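Side-chain contacts in dioxygenase (Pseudomonas brassicacearum, PDB 5V2D), which probably cleaves the central double bond of lignin-derived stilbenes with dioxygen, using a non-haem iron centre of the kind found in carotenoid cleavage oxygenases: residues P38-A43 with Q70-L75; Q231-A236 with P276-V281; A345-W350 with V415-K420. All coordinates share one frame; numbering follows the deposited sequence.

Interaction 1: P38-A43 with Q70-L75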
loop_
_atom_site.group_PDB
_atom_site.type_symbol
_atom_site.label_atom_id
_atom_site.label_comp_id
_atom_site.label_asym_id
_atom_site.label_seq_id
_atom_site.Cartn_x
_atom_site.Cartn_y
_atom_site.Cartn_z
ATOM N N PRO A 38 -19.324 -0.567 1.034
ATOM C CA PRO A 38 -18.829 -1.785 1.763
ATOM C C PRO A 38 -19.208 -3.034 1.014
ATOM O O PRO A 38 -20.228 -3.046 0.323
ATOM C CB PRO A 38 -19.664 -1.730 3.057
ATOM C CG PRO A 38 -19.922 -0.197 3.243
ATOM C CD PRO A 38 -20.319 0.188 1.837
ATOM N N SER A 39 -18.378 -4.055 1.096
ATOM C CA SER A 39 -18.688 -5.366 0.457
ATOM C C SER A 39 -18.954 -6.392 1.544
ATOM O O SER A 39 -20.072 -6.858 1.706
ATOM C CB SER A 39 -17.519 -5.804 -0.426
ATOM O OG SER A 39 -17.588 -7.146 -0.774
ATOM N N ARG A 40 -17.904 -6.724 2.280
ATOM C CA ARG A 40 -17.957 -7.603 3.472
ATOM C C ARG A 40 -18.201 -9.029 3.047
ATOM O O ARG A 40 -18.576 -9.852 3.849
ATOM C CB ARG A 40 -18.986 -7.112 4.475
ATOM C CG ARG A 40 -18.824 -5.581 4.783
ATOM C CD ARG A 40 -19.739 -5.261 5.990
ATOM N NE ARG A 40 -21.130 -5.192 5.574
ATOM C CZ ARG A 40 -22.119 -4.922 6.385
ATOM N NH1 ARG A 40 -21.918 -4.708 7.724
ATOM N NH2 ARG A 40 -23.335 -4.850 5.927
ATOM N N ILE A 41 -17.895 -9.337 1.773
ATOM C CA ILE A 41 -18.151 -10.692 1.301
ATOM C C ILE A 41 -16.867 -11.526 1.532
ATOM O O ILE A 41 -15.850 -11.235 1.002
ATOM C CB ILE A 41 -18.486 -10.682 -0.176
ATOM C CG1 ILE A 41 -19.808 -9.921 -0.476
ATOM C CG2 ILE A 41 -18.464 -12.097 -0.775
ATOM C CD1 ILE A 41 -20.002 -9.700 -1.974
ATOM N N GLU A 42 -16.985 -12.555 2.335
ATOM C CA GLU A 42 -16.021 -13.625 2.461
ATOM C C GLU A 42 -16.509 -14.712 1.542
ATOM O O GLU A 42 -17.652 -15.089 1.610
ATOM C CB GLU A 42 -15.894 -14.135 3.893
ATOM C CG GLU A 42 -15.351 -13.070 4.838
ATOM C CD GLU A 42 -14.995 -13.684 6.209
ATOM O OE1 GLU A 42 -15.900 -13.778 7.084
ATOM O OE2 GLU A 42 -13.810 -14.069 6.403
ATOM N N ALA A 43 -15.680 -15.140 0.604
ATOM C CA ALA A 43 -16.186 -15.972 -0.498
ATOM C C ALA A 43 -15.191 -16.983 -0.999
ATOM O O ALA A 43 -13.978 -16.849 -0.779
ATOM C CB ALA A 43 -16.523 -15.076 -1.618
ATOM N N GLN A 70 -16.179 -4.308 8.707
ATOM C CA GLN A 70 -17.161 -5.285 9.039
ATOM C C GLN A 70 -18.441 -4.612 9.503
ATOM O O GLN A 70 -19.533 -5.113 9.207
ATOM C CB GLN A 70 -16.668 -6.198 10.152
ATOM C CG GLN A 70 -17.673 -7.216 10.679
ATOM C CD GLN A 70 -17.895 -8.337 9.729
ATOM O OE1 GLN A 70 -17.313 -9.397 9.875
ATOM N NE2 GLN A 70 -18.772 -8.091 8.702
ATOM N N TYR A 71 -18.323 -3.530 10.241
ATOM C CA TYR A 71 -19.499 -2.779 10.710
ATOM C C TYR A 71 -19.465 -1.299 10.384
ATOM O O TYR A 71 -18.382 -0.719 10.239
ATOM C CB TYR A 71 -19.592 -2.898 12.246
ATOM C CG TYR A 71 -19.966 -4.281 12.737
ATOM C CD1 TYR A 71 -21.237 -4.770 12.638
ATOM C CD2 TYR A 71 -18.977 -5.131 13.256
ATOM C CE1 TYR A 71 -21.573 -6.044 13.070
ATOM C CE2 TYR A 71 -19.268 -6.423 13.661
ATOM C CZ TYR A 71 -20.570 -6.888 13.588
ATOM O OH TYR A 71 -20.806 -8.152 14.052
ATOM N N PRO A 72 -20.599 -0.649 10.372
ATOM C CA PRO A 72 -20.550 0.812 10.288
ATOM C C PRO A 72 -19.768 1.438 11.434
ATOM O O PRO A 72 -19.903 0.982 12.587
ATOM C CB PRO A 72 -22.029 1.264 10.386
ATOM C CG PRO A 72 -22.813 0.059 10.069
ATOM C CD PRO A 72 -21.959 -1.181 10.509
ATOM N N PRO A 73 -18.953 2.456 11.162
ATOM C CA PRO A 73 -18.079 2.950 12.239
ATOM C C PRO A 73 -18.892 3.556 13.392
ATOM O O PRO A 73 -19.909 4.266 13.167
ATOM C CB PRO A 73 -17.242 3.998 11.558
ATOM C CG PRO A 73 -18.097 4.404 10.323
ATOM C CD PRO A 73 -18.636 3.088 9.883
ATOM N N MET A 74 -18.457 3.255 14.603
ATOM C CA MET A 74 -19.128 3.684 15.852
ATOM C C MET A 74 -19.353 5.238 15.838
ATOM O O MET A 74 -20.350 5.705 16.285
ATOM C CB MET A 74 -18.106 3.375 16.957
ATOM C CG MET A 74 -18.533 3.757 18.342
ATOM S SD MET A 74 -17.144 3.148 19.289
ATOM C CE MET A 74 -15.944 4.365 19.170
ATOM N N LEU A 75 -18.392 6.009 15.354
ATOM C CA LEU A 75 -18.525 7.470 15.320
ATOM C C LEU A 75 -19.349 8.059 14.157
ATOM O O LEU A 75 -19.474 9.251 14.049
ATOM C CB LEU A 75 -17.144 8.123 15.357
ATOM C CG LEU A 75 -16.347 7.810 16.614
ATOM C CD1 LEU A 75 -14.925 8.428 16.546
ATOM C CD2 LEU A 75 -17.077 8.248 17.903
HETATM O O HOH W 1 -18.854 -10.276 6.569
#
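At the border of a five-stranded propeller blade, two loops are joined by Arg40 and Gln70: the first loop leads into the edge strand 43-45, and the second leaves strand 60-67. The case illustrates how irregular chain can be fastened by bonding a side chain to a main-chain carbonyl. Arg40 NH1 donates to Gln70 O over 2.8 Å with a nearly straight N-H...O angle of 163°. The oxygen lies close to the guanidinium plane, at the edge of the group, whereas seen from the acceptor the donor is tilted 32° from the carbonyl plane. A bend at chi3 (-76°) turns the guanidinium toward the second loop, and Gln70 O sits beside both NH1, the nitrogen cis to CD, and CD itself, 3.2 Å from Arg40 CD.

A second link runs the other way through a water molecule. It donates to Arg40 O at 2.8 Å and accepts from Gln70 NE2 at 3.1 Å. The Gln70 chain bends at chi2, so its amide folds back toward the 38-43 loop and NE2 comes within 4.0 Å of Arg40 CD. The other end of that amide, OE1, accepts from Arg113 of helix 107-115, which also forms a salt bridge with Glu42. Asp68 accepts from the backbone N-H groups of both Ser39 and Arg40. Side chains that reach across to each other's main-chain carbonyls, one directly and one through water, join loops at the periphery of a blade, here in the beta-propeller of the carotenoid cleavage oxygenase family.

Interaction 2: Q231-A236 with P276-V281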
loop_
_atom_site.group_PDB
_atom_site.type_symbol
_atom_site.label_atom_id
_atom_site.label_comp_id
_atom_site.label_asym_id
_atom_site.label_seq_id
_atom_site.Cartn_x
_atom_site.Cartn_y
_atom_site.Cartn_z
ATOM N N GLN A 231 17.211 7.257 16.048
ATOM C CA GLN A 231 16.143 8.172 16.323
ATOM C C GLN A 231 16.059 9.264 15.293
ATOM O O GLN A 231 17.068 9.824 14.828
ATOM C CB GLN A 231 16.337 8.792 17.702
ATOM C CG GLN A 231 16.281 7.751 18.809
ATOM C CD GLN A 231 15.777 8.345 20.054
ATOM O OE1 GLN A 231 15.905 9.554 20.287
ATOM N NE2 GLN A 231 15.177 7.528 20.872
ATOM N N ALA A 232 14.838 9.598 14.928
ATOM C CA ALA A 232 14.571 10.744 14.095
ATOM C C ALA A 232 14.522 11.977 14.989
ATOM O O ALA A 232 14.339 11.852 16.205
ATOM C CB ALA A 232 13.218 10.575 13.427
ATOM N N PRO A 233 14.584 13.172 14.382
ATOM C CA PRO A 233 14.494 14.409 15.164
ATOM C C PRO A 233 13.075 14.689 15.630
ATOM O O PRO A 233 12.902 15.523 16.483
ATOM C CB PRO A 233 15.023 15.482 14.206
ATOM C CG PRO A 233 14.776 14.920 12.826
ATOM C CD PRO A 233 14.992 13.432 12.977
ATOM N N TYR A 234 12.066 13.978 15.133
ATOM C CA TYR A 234 10.708 14.111 15.602
ATOM C C TYR A 234 9.963 12.859 15.068
ATOM O O TYR A 234 10.476 12.180 14.176
ATOM C CB TYR A 234 10.059 15.390 15.068
ATOM C CG TYR A 234 10.260 15.616 13.572
ATOM C CD1 TYR A 234 11.269 16.464 13.114
ATOM C CD2 TYR A 234 9.444 15.040 12.642
ATOM C CE1 TYR A 234 11.493 16.673 11.757
ATOM C CE2 TYR A 234 9.648 15.254 11.257
ATOM C CZ TYR A 234 10.658 16.080 10.803
ATOM O OH TYR A 234 10.867 16.292 9.436
ATOM N N ALA A 235 8.802 12.564 15.613
ATOM C CA ALA A 235 7.969 11.442 15.167
ATOM C C ALA A 235 7.175 11.846 13.944
ATOM O O ALA A 235 6.354 12.769 13.976
ATOM C CB ALA A 235 7.036 10.957 16.271
ATOM N N ALA A 236 7.388 11.105 12.846
ATOM C CA ALA A 236 6.698 11.361 11.622
ATOM C C ALA A 236 6.343 10.085 10.904
ATOM O O ALA A 236 7.018 9.038 11.093
ATOM C CB ALA A 236 7.571 12.218 10.714
ATOM N N PRO A 276 10.655 20.489 6.122
ATOM C CA PRO A 276 11.255 19.780 4.983
ATOM C C PRO A 276 10.929 18.253 4.981
ATOM O O PRO A 276 10.867 17.608 6.020
ATOM C CB PRO A 276 12.741 20.035 5.170
ATOM C CG PRO A 276 12.856 21.299 5.987
ATOM C CD PRO A 276 11.650 21.291 6.887
ATOM N N GLN A 277 10.700 17.734 3.795
ATOM C CA GLN A 277 10.783 16.296 3.558
ATOM C C GLN A 277 12.144 15.894 4.092
ATOM O O GLN A 277 13.143 16.579 3.851
ATOM C CB GLN A 277 10.623 16.004 2.068
ATOM C CG GLN A 277 9.191 16.153 1.574
ATOM C CD GLN A 277 9.112 16.053 0.077
ATOM O OE1 GLN A 277 8.894 14.985 -0.466
ATOM N NE2 GLN A 277 9.369 17.140 -0.603
ATOM N N LEU A 278 12.199 14.840 4.866
ATOM C CA LEU A 278 13.474 14.412 5.458
ATOM C C LEU A 278 13.733 12.943 5.034
ATOM O O LEU A 278 12.799 12.157 4.883
ATOM C CB LEU A 278 13.325 14.577 6.932
ATOM C CG LEU A 278 14.491 14.703 7.824
ATOM C CD1 LEU A 278 15.463 15.803 7.439
ATOM C CD2 LEU A 278 14.036 14.901 9.269
ATOM N N PHE A 279 15.000 12.582 4.847
ATOM C CA PHE A 279 15.397 11.220 4.497
ATOM C C PHE A 279 16.563 10.794 5.376
ATOM O O PHE A 279 17.596 11.524 5.432
ATOM C CB PHE A 279 15.839 11.175 3.042
ATOM C CG PHE A 279 14.771 11.620 2.078
ATOM C CD1 PHE A 279 14.590 12.970 1.766
ATOM C CD2 PHE A 279 13.914 10.680 1.513
ATOM C CE1 PHE A 279 13.638 13.385 0.892
ATOM C CE2 PHE A 279 12.949 11.075 0.607
ATOM C CZ PHE A 279 12.810 12.411 0.274
ATOM N N ALA A 280 16.439 9.647 6.031
ATOM C CA ALA A 280 17.564 9.014 6.702
ATOM C C ALA A 280 18.157 7.944 5.793
ATOM O O ALA A 280 17.449 7.106 5.275
ATOM C CB ALA A 280 17.100 8.379 7.981
ATOM N N VAL A 281 19.465 7.963 5.583
ATOM C CA VAL A 281 20.133 7.020 4.706
ATOM C C VAL A 281 21.195 6.342 5.532
ATOM O O VAL A 281 21.964 7.009 6.221
ATOM C CB VAL A 281 20.813 7.745 3.537
ATOM C CG1 VAL A 281 21.563 6.759 2.684
ATOM C CG2 VAL A 281 19.864 8.579 2.720
HETATM O O HOH W 2 9.374 15.466 7.425
#
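The phenol ring of Tyr234 has a bridging water at its edge, in the ring plane, and is approached obliquely by CD2 of Leu278. Both partners gather at the hydroxyl end of the ring, where a beta-propeller connection, the loop between strand 224-231 of one blade and strand 242-243 of the next, passes over strand 276-283 of that second blade. Tyr234 and Leu278 thus show in miniature how a blade-to-blade crossing is seated on the sheet it enters.

Leu278 does its touching with one methyl. CD2 lies 3.5 Å from Tyr234 OH and 3.9 Å from Tyr234 CZ, so it rides at the end of the phenol and not over its centre. The same methyl meets the pyrrolidine of Pro233 tip to tip, with Leu278 CD2 and Pro233 CG 3.6 Å apart; two consecutive loop residues therefore share a single leucine branch. Leu278 sets its CG opposite the backbone N (chi1 -158°), which carries the isobutyl group out toward the loop. Tyr234 takes the less common rotamer, with CG lodged between the backbone N and the carbonyl carbon (chi1 47°), and its ring reaches across to the strand. Trp293 of the neighbouring strand 292-298 packs against both Pro233 and Leu278, and Leu252 of strand 247-252 also touches Leu278. Further along the same connection comes His239, one of the four histidines that bind the iron.

The polar end of the tyrosine is served by water. Tyr234 OH and Pro276 O stand 3.7 Å apart, and the water spans them, accepting from Tyr234 OH at 2.6 Å and donating to Pro276 O at 3.0 Å.

Interaction 3: A345-W350 with V415-K420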
loop_
_atom_site.group_PDB
_atom_site.type_symbol
_atom_site.label_atom_id
_atom_site.label_comp_id
_atom_site.label_asym_id
_atom_site.label_seq_id
_atom_site.Cartn_x
_atom_site.Cartn_y
_atom_site.Cartn_z
ATOM N N ALA A 345 1.962 16.618 -9.036
ATOM C CA ALA A 345 2.513 15.322 -8.682
ATOM C C ALA A 345 3.122 14.727 -9.972
ATOM O O ALA A 345 2.597 14.889 -11.061
ATOM C CB ALA A 345 1.430 14.411 -8.114
ATOM N N CYS A 346 4.216 14.027 -9.820
ATOM C CA CYS A 346 4.775 13.224 -10.885
ATOM C C CYS A 346 5.767 12.224 -10.254
ATOM O O CYS A 346 6.080 12.339 -9.069
ATOM C CB CYS A 346 5.478 14.191 -11.934
ATOM S SG CYS A 346 6.944 14.994 -11.223
ATOM N N LEU A 347 6.198 11.245 -11.033
ATOM C CA LEU A 347 7.272 10.346 -10.651
ATOM C C LEU A 347 8.590 11.118 -10.640
ATOM O O LEU A 347 8.906 11.828 -11.604
ATOM C CB LEU A 347 7.364 9.135 -11.613
ATOM C CG LEU A 347 8.271 8.002 -11.113
ATOM C CD1 LEU A 347 7.684 7.218 -9.936
ATOM C CD2 LEU A 347 8.560 7.089 -12.265
ATOM N N MET A 348 9.356 10.981 -9.562
ATOM C CA MET A 348 10.642 11.647 -9.396
ATOM C C MET A 348 11.751 10.734 -8.962
ATOM O O MET A 348 11.523 9.659 -8.386
ATOM C CB MET A 348 10.499 12.751 -8.346
ATOM C CG MET A 348 9.321 13.616 -8.619
ATOM S SD MET A 348 9.403 15.363 -8.407
ATOM C CE MET A 348 10.431 15.675 -9.726
ATOM N N ARG A 349 12.984 11.167 -9.234
ATOM C CA ARG A 349 14.170 10.479 -8.774
ATOM C C ARG A 349 14.843 11.394 -7.769
ATOM O O ARG A 349 15.177 12.544 -8.096
ATOM C CB ARG A 349 15.140 10.177 -9.878
ATOM C CG ARG A 349 16.469 9.582 -9.387
ATOM C CD ARG A 349 17.259 8.901 -10.517
ATOM N NE ARG A 349 16.580 7.651 -10.877
ATOM C CZ ARG A 349 16.942 6.811 -11.824
ATOM N NH1 ARG A 349 18.098 7.050 -12.494
ATOM N NH2 ARG A 349 16.231 5.698 -12.017
ATOM N N TRP A 350 15.084 10.871 -6.579
ATOM C CA TRP A 350 15.946 11.532 -5.593
ATOM C C TRP A 350 17.349 10.922 -5.682
ATOM O O TRP A 350 17.500 9.706 -5.838
ATOM C CB TRP A 350 15.429 11.256 -4.198
ATOM C CG TRP A 350 14.078 11.736 -3.920
ATOM C CD1 TRP A 350 12.957 11.018 -4.013
ATOM C CD2 TRP A 350 13.719 12.985 -3.336
ATOM N NE1 TRP A 350 11.877 11.769 -3.593
ATOM C CE2 TRP A 350 12.330 12.967 -3.136
ATOM C CE3 TRP A 350 14.433 14.138 -2.981
ATOM C CZ2 TRP A 350 11.625 14.046 -2.645
ATOM C CZ3 TRP A 350 13.707 15.233 -2.495
ATOM C CH2 TRP A 350 12.348 15.174 -2.317
ATOM N N VAL A 415 -0.068 1.768 -16.812
ATOM C CA VAL A 415 1.073 2.285 -17.588
ATOM C C VAL A 415 2.350 1.463 -17.409
ATOM O O VAL A 415 2.705 1.048 -16.325
ATOM C CB VAL A 415 1.340 3.744 -17.159
ATOM C CG1 VAL A 415 2.477 4.387 -17.929
ATOM C CG2 VAL A 415 0.107 4.602 -17.223
ATOM N N HIS A 416 3.067 1.249 -18.500
ATOM C CA HIS A 416 4.468 0.728 -18.473
ATOM C C HIS A 416 5.359 1.925 -18.848
ATOM O O HIS A 416 5.256 2.429 -19.947
ATOM C CB HIS A 416 4.664 -0.414 -19.494
ATOM C CG HIS A 416 6.057 -0.941 -19.595
ATOM N ND1 HIS A 416 6.366 -2.005 -20.421
ATOM C CD2 HIS A 416 7.195 -0.646 -18.945
ATOM C CE1 HIS A 416 7.656 -2.286 -20.331
ATOM N NE2 HIS A 416 8.200 -1.431 -19.474
ATOM N N LEU A 417 6.228 2.322 -17.951
ATOM C CA LEU A 417 7.260 3.358 -18.178
ATOM C C LEU A 417 8.621 2.728 -18.441
ATOM O O LEU A 417 9.126 1.893 -17.652
ATOM C CB LEU A 417 7.388 4.253 -16.963
ATOM C CG LEU A 417 8.453 5.331 -16.961
ATOM C CD1 LEU A 417 8.273 6.361 -18.082
ATOM C CD2 LEU A 417 8.441 6.002 -15.591
ATOM N N ASN A 418 9.222 3.115 -19.577
ATOM C CA ASN A 418 10.606 2.753 -19.933
ATOM C C ASN A 418 11.518 3.890 -19.465
ATOM O O ASN A 418 11.482 5.002 -20.056
ATOM C CB ASN A 418 10.725 2.576 -21.453
ATOM C CG ASN A 418 12.085 2.093 -21.892
ATOM O OD1 ASN A 418 13.121 2.391 -21.259
ATOM N ND2 ASN A 418 12.128 1.499 -23.010
ATOM N N LEU A 419 12.303 3.661 -18.426
ATOM C CA LEU A 419 13.216 4.692 -17.916
ATOM C C LEU A 419 14.399 5.042 -18.852
ATOM O O LEU A 419 14.995 6.084 -18.718
ATOM C CB LEU A 419 13.768 4.295 -16.556
ATOM C CG LEU A 419 12.713 4.308 -15.441
ATOM C CD1 LEU A 419 13.306 3.934 -14.116
ATOM C CD2 LEU A 419 12.006 5.636 -15.341
ATOM N N LYS A 420 14.758 4.159 -19.746
ATOM C CA LYS A 420 15.851 4.443 -20.695
ATOM C C LYS A 420 15.392 5.445 -21.734
ATOM O O LYS A 420 16.141 6.341 -22.061
ATOM C CB LYS A 420 16.288 3.205 -21.443
ATOM C CG LYS A 420 17.131 2.219 -20.700
ATOM C CD LYS A 420 17.710 1.278 -21.795
ATOM C CE LYS A 420 17.776 -0.183 -21.402
ATOM N NZ LYS A 420 18.895 -0.285 -20.395
#
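Two neighbouring blades of the propeller face each other here, the strand 345-353 of one packing through Leu347 and Arg349 on Leu417 of strand 413-418 of the next and on Leu419 just past its end. Each strand is third in its four-stranded sheet, and the two run in the same sense. The CA atoms of Leu347 and Leu417 are 10.3 Å apart, a spacing filled by side chains.

At its tightest point the interface is a meeting of single methyls: Leu347 CD2 touches Leu417 CD2 at 3.5 Å. In both leucines CG is swung away from the backbone N (chi1 -168° and 176°), which sends the branched ends into the gap, where they pass at a slant. The side chain of Leu347 is about 14 Å from the bound Fe (III) ion, so the contact stands back from the metal site.

Two residues on, the pairing changes character. Arg349 NH2 comes to 4.0 Å from Leu419 CD1, approaching obliquely. Its charge is answered within its own blade, by a salt bridge to Asp318 on the adjoining strand 314-322, so the leucine methyl flanks a guanidinium already engaged. At the strand's last residue, Asn418 OD1 accepts from Lys420 N at 2.8 Å, the bond that defines an Asx turn; Leu419 lies inside this turn. Face-to-face packing of successive sheets through apolar side chains is characteristic of beta-propeller folds.

Interactions 1, 2 and 3 follow one another along the chain without interleaving, as expected of a propeller built blade by blade. Interaction 1 flanks the five-stranded sheet that also contains the chain's last strand; its centre is 36 Å from each of the others, and on the far side of the molecule's centre from interaction 3. Interactions 2 and 3, with centres 25 Å apart, are in direct touch: Phe279 CZ of strand 276-283 lies 3.5 Å from Trp350 CE2 of strand 345-353, in the following blade. Contacts between successive sheets are thus continuous from interaction 2 to interaction 3 around the ring enclosing the four-histidine iron site.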